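PDB 3IOS: disulfide bond forming protein (DsbF) from Mycobacterium tuberculosis, which probably oxidises reduced, unfolded secreted proteins to form their disulfide bonds, using a thioredoxin-type fold. Local coordinates for residues T15-S23 and F32-K40. Residues are numbered along the deposited sequence; the frame is centred on the assembly and turned at random.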
loop_
_atom_site.group_PDB
_atom_site.type_symbol
_atom_site.label_atom_id
_atom_site.label_comp_id
_atom_site.label_asym_id
_atom_site.label_seq_id
_atom_site.Cartn_x
_atom_site.Cartn_y
_atom_site.Cartn_z
ATOM N N THR A 15 -8.794 -12.441 17.498
ATOM C CA THR A 15 -7.422 -12.745 16.998
ATOM C C THR A 15 -7.154 -11.994 15.699
ATOM O O THR A 15 -8.086 -11.583 15.005
ATOM C CB THR A 15 -7.228 -14.266 16.765
ATOM O OG1 THR A 15 -6.383 -15.223 17.414
ATOM C CG2 THR A 15 -8.019 -14.968 15.672
ATOM N N VAL A 16 -5.879 -11.813 15.370
ATOM C CA VAL A 16 -5.521 -11.106 14.148
ATOM C C VAL A 16 -5.787 -11.908 12.896
ATOM O O VAL A 16 -5.603 -13.125 12.866
ATOM C CB VAL A 16 -4.035 -10.713 14.098
ATOM C CG1 VAL A 16 -3.793 -9.495 14.938
ATOM C CG2 VAL A 16 -3.172 -11.874 14.551
ATOM N N PRO A 17 -6.225 -11.226 11.835
ATOM C CA PRO A 17 -6.492 -11.925 10.583
ATOM C C PRO A 17 -5.154 -12.386 10.017
ATOM O O PRO A 17 -4.150 -11.667 10.092
ATOM C CB PRO A 17 -7.160 -10.852 9.730
ATOM C CG PRO A 17 -6.507 -9.596 10.214
ATOM C CD PRO A 17 -6.520 -9.788 11.708
ATOM N N ALA A 18 -5.136 -13.594 9.468
ATOM C CA ALA A 18 -3.919 -14.152 8.903
ATOM C C ALA A 18 -3.296 -13.214 7.879
ATOM O O ALA A 18 -2.080 -13.182 7.713
ATOM C CB ALA A 18 -4.219 -15.506 8.262
ATOM N N GLN A 19 -4.136 -12.438 7.201
ATOM C CA GLN A 19 -3.662 -11.506 6.189
ATOM C C GLN A 19 -2.727 -10.432 6.747
ATOM O O GLN A 19 -1.901 -9.886 6.024
ATOM C CB GLN A 19 -4.848 -10.822 5.497
ATOM C CG GLN A 19 -5.767 -11.747 4.701
ATOM C CD GLN A 19 -6.951 -12.260 5.497
ATOM O OE1 GLN A 19 -7.917 -12.777 4.927
ATOM N NE2 GLN A 19 -6.887 -12.130 6.815
ATOM N N LEU A 20 -2.854 -10.123 8.033
ATOM C CA LEU A 20 -2.004 -9.099 8.632
ATOM C C LEU A 20 -0.775 -9.673 9.320
ATOM O O LEU A 20 0.038 -8.938 9.871
ATOM C CB LEU A 20 -2.808 -8.269 9.635
ATOM C CG LEU A 20 -3.955 -7.447 9.040
ATOM C CD1 LEU A 20 -4.599 -6.608 10.133
ATOM C CD2 LEU A 20 -3.418 -6.548 7.933
ATOM N N GLN A 21 -0.634 -10.991 9.286
ATOM C CA GLN A 21 0.505 -11.618 9.932
ATOM C C GLN A 21 1.722 -11.661 9.028
ATOM O O GLN A 21 2.042 -12.690 8.433
ATOM C CB GLN A 21 0.127 -13.019 10.407
ATOM C CG GLN A 21 -0.947 -12.996 11.489
ATOM C CD GLN A 21 -1.264 -14.371 12.042
ATOM O OE1 GLN A 21 -1.888 -15.196 11.375
ATOM N NE2 GLN A 21 -0.829 -14.623 13.272
ATOM N N PHE A 22 2.393 -10.520 8.932
ATOM C CA PHE A 22 3.590 -10.386 8.115
ATOM C C PHE A 22 4.426 -9.232 8.647
ATOM O O PHE A 22 3.920 -8.353 9.342
ATOM C CB PHE A 22 3.205 -10.140 6.647
ATOM C CG PHE A 22 2.624 -8.772 6.379
ATOM C CD1 PHE A 22 3.454 -7.674 6.173
ATOM C CD2 PHE A 22 1.244 -8.585 6.327
ATOM C CE1 PHE A 22 2.920 -6.408 5.922
ATOM C CE2 PHE A 22 0.700 -7.321 6.078
ATOM C CZ PHE A 22 1.543 -6.233 5.872
ATOM N N SER A 23 5.716 -9.253 8.340
ATOM C CA SER A 23 6.608 -8.187 8.764
ATOM C C SER A 23 7.337 -7.716 7.513
ATOM O O SER A 23 7.328 -8.406 6.495
ATOM C CB SER A 23 7.604 -8.698 9.806
ATOM O OG SER A 23 8.322 -9.812 9.313
ATOM N N PHE A 32 8.441 -2.920 10.121
ATOM C CA PHE A 32 6.995 -2.748 10.008
ATOM C C PHE A 32 6.274 -4.059 10.285
ATOM O O PHE A 32 6.664 -5.115 9.789
ATOM C CB PHE A 32 6.616 -2.262 8.605
ATOM C CG PHE A 32 5.129 -2.138 8.392
ATOM C CD1 PHE A 32 4.454 -0.978 8.762
ATOM C CD2 PHE A 32 4.401 -3.201 7.870
ATOM C CE1 PHE A 32 3.066 -0.882 8.610
ATOM C CE2 PHE A 32 3.016 -3.116 7.716
ATOM C CZ PHE A 32 2.349 -1.950 8.090
ATOM N N HIS A 33 5.202 -3.979 11.063
ATOM C CA HIS A 33 4.420 -5.155 11.398
ATOM C C HIS A 33 3.003 -5.014 10.874
ATOM O O HIS A 33 2.317 -4.040 11.182
ATOM C CB HIS A 33 4.398 -5.344 12.915
ATOM C CG HIS A 33 5.749 -5.595 13.502
ATOM N ND1 HIS A 33 6.415 -6.792 13.344
ATOM C CD2 HIS A 33 6.578 -4.792 14.210
ATOM C CE1 HIS A 33 7.597 -6.714 13.930
ATOM N NE2 HIS A 33 7.720 -5.512 14.463
ATOM N N GLY A 34 2.563 -5.986 10.082
ATOM C CA GLY A 34 1.215 -5.928 9.552
ATOM C C GLY A 34 0.171 -5.847 10.651
ATOM O O GLY A 34 -0.888 -5.239 10.480
ATOM N N GLU A 35 0.467 -6.451 11.794
ATOM C CA GLU A 35 -0.486 -6.446 12.898
ATOM C C GLU A 35 -0.759 -5.038 13.437
ATOM O O GLU A 35 -1.755 -4.811 14.130
ATOM C CB GLU A 35 0.009 -7.357 14.026
ATOM C CG GLU A 35 0.128 -8.840 13.652
ATOM C CD GLU A 35 1.485 -9.219 13.071
ATOM O OE1 GLU A 35 1.770 -10.435 12.980
ATOM O OE2 GLU A 35 2.270 -8.318 12.706
ATOM N N SER A 36 0.120 -4.093 13.117
ATOM C CA SER A 36 -0.049 -2.719 13.571
ATOM C C SER A 36 -1.243 -2.069 12.872
ATOM O O SER A 36 -1.662 -0.970 13.237
ATOM C CB SER A 36 1.219 -1.901 13.296
ATOM O OG SER A 36 1.392 -1.679 11.908
ATOM N N LEU A 37 -1.788 -2.750 11.866
ATOM C CA LEU A 37 -2.938 -2.227 11.134
ATOM C C LEU A 37 -4.263 -2.706 11.717
ATOM O O LEU A 37 -5.321 -2.200 11.349
ATOM C CB LEU A 37 -2.870 -2.637 9.657
ATOM C CG LEU A 37 -1.631 -2.221 8.867
ATOM C CD1 LEU A 37 -1.773 -2.715 7.441
ATOM C CD2 LEU A 37 -1.454 -0.708 8.893
ATOM N N LEU A 38 -4.215 -3.678 12.621
ATOM C CA LEU A 38 -5.440 -4.203 13.224
ATOM C C LEU A 38 -6.162 -3.169 14.086
ATOM O O LEU A 38 -5.550 -2.509 14.927
ATOM C CB LEU A 38 -5.140 -5.435 14.081
ATOM C CG LEU A 38 -6.383 -6.101 14.680
ATOM C CD1 LEU A 38 -7.245 -6.654 13.554
ATOM C CD2 LEU A 38 -5.982 -7.200 15.639
ATOM N N GLY A 39 -7.469 -3.036 13.868
ATOM C CA GLY A 39 -8.265 -2.102 14.646
ATOM C C GLY A 39 -8.385 -0.717 14.051
ATOM O O GLY A 39 -8.993 0.172 14.643
ATOM N N LYS A 40 -7.804 -0.522 12.875
ATOM C CA LYS A 40 -7.861 0.774 12.225
ATOM C C LYS A 40 -8.020 0.593 10.722
ATOM O O LYS A 40 -7.683 -0.452 10.173
ATOM C CB LYS A 40 -6.583 1.557 12.530
ATOM C CG LYS A 40 -5.321 0.889 12.011
ATOM C CD LYS A 40 -4.079 1.370 12.752
ATOM C CE LYS A 40 -4.099 0.913 14.204
ATOM N NZ LYS A 40 -2.806 1.177 14.893
HETATM O O HOH W 1 0.826 -12.584 14.369
HETATM O O HOH W 2 4.840 -8.884 12.181
#
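The N-H of Gly34 gives a nearly straight hydrogen bond to the backbone O of Phe22, N to O 2.8 Å, while its CA sits over one face of the Phe22 ring, 3.9 Å from the centroid, in a CH-pi contact. CB of Phe22 points away from 32-40, but with CG between the backbone N and the carbonyl carbon (chi1 71°) the end of the ring comes nearer. Its CE1 then reaches the edge of the Phe32 ring, 3.8 Å from CE2. Beyond Phe22, Ser23 and His33 form a non-hydrogen-bonded antiparallel pair in the small two-stranded hairpin that precedes the central sheet of this thioredoxin fold. Leu20 lies against the backbone of Gly34 and Leu38, its CD2 4.2 Å from Leu37 CD1; Leu37 in turn packs on Ala42 and Leu44 of strand 42-47. Farther out, Leu38 spreads its two methyls, CD1 to Pro17 CD and CD2 to Val16 CG1, the latter at 3.2 Å, closer than usual van der Waals contact. The bend of Glu35 at chi2 (89°) brings its carboxylate beside Gln21 CA, where two waters hold it: one donates to OE1 and accepts from Gln21 NE2; the other donates to OE2 and Phe22 O and bonds His33 ND1. The Phe22 ring also touches Val107 and Asn110 of helix 106-110.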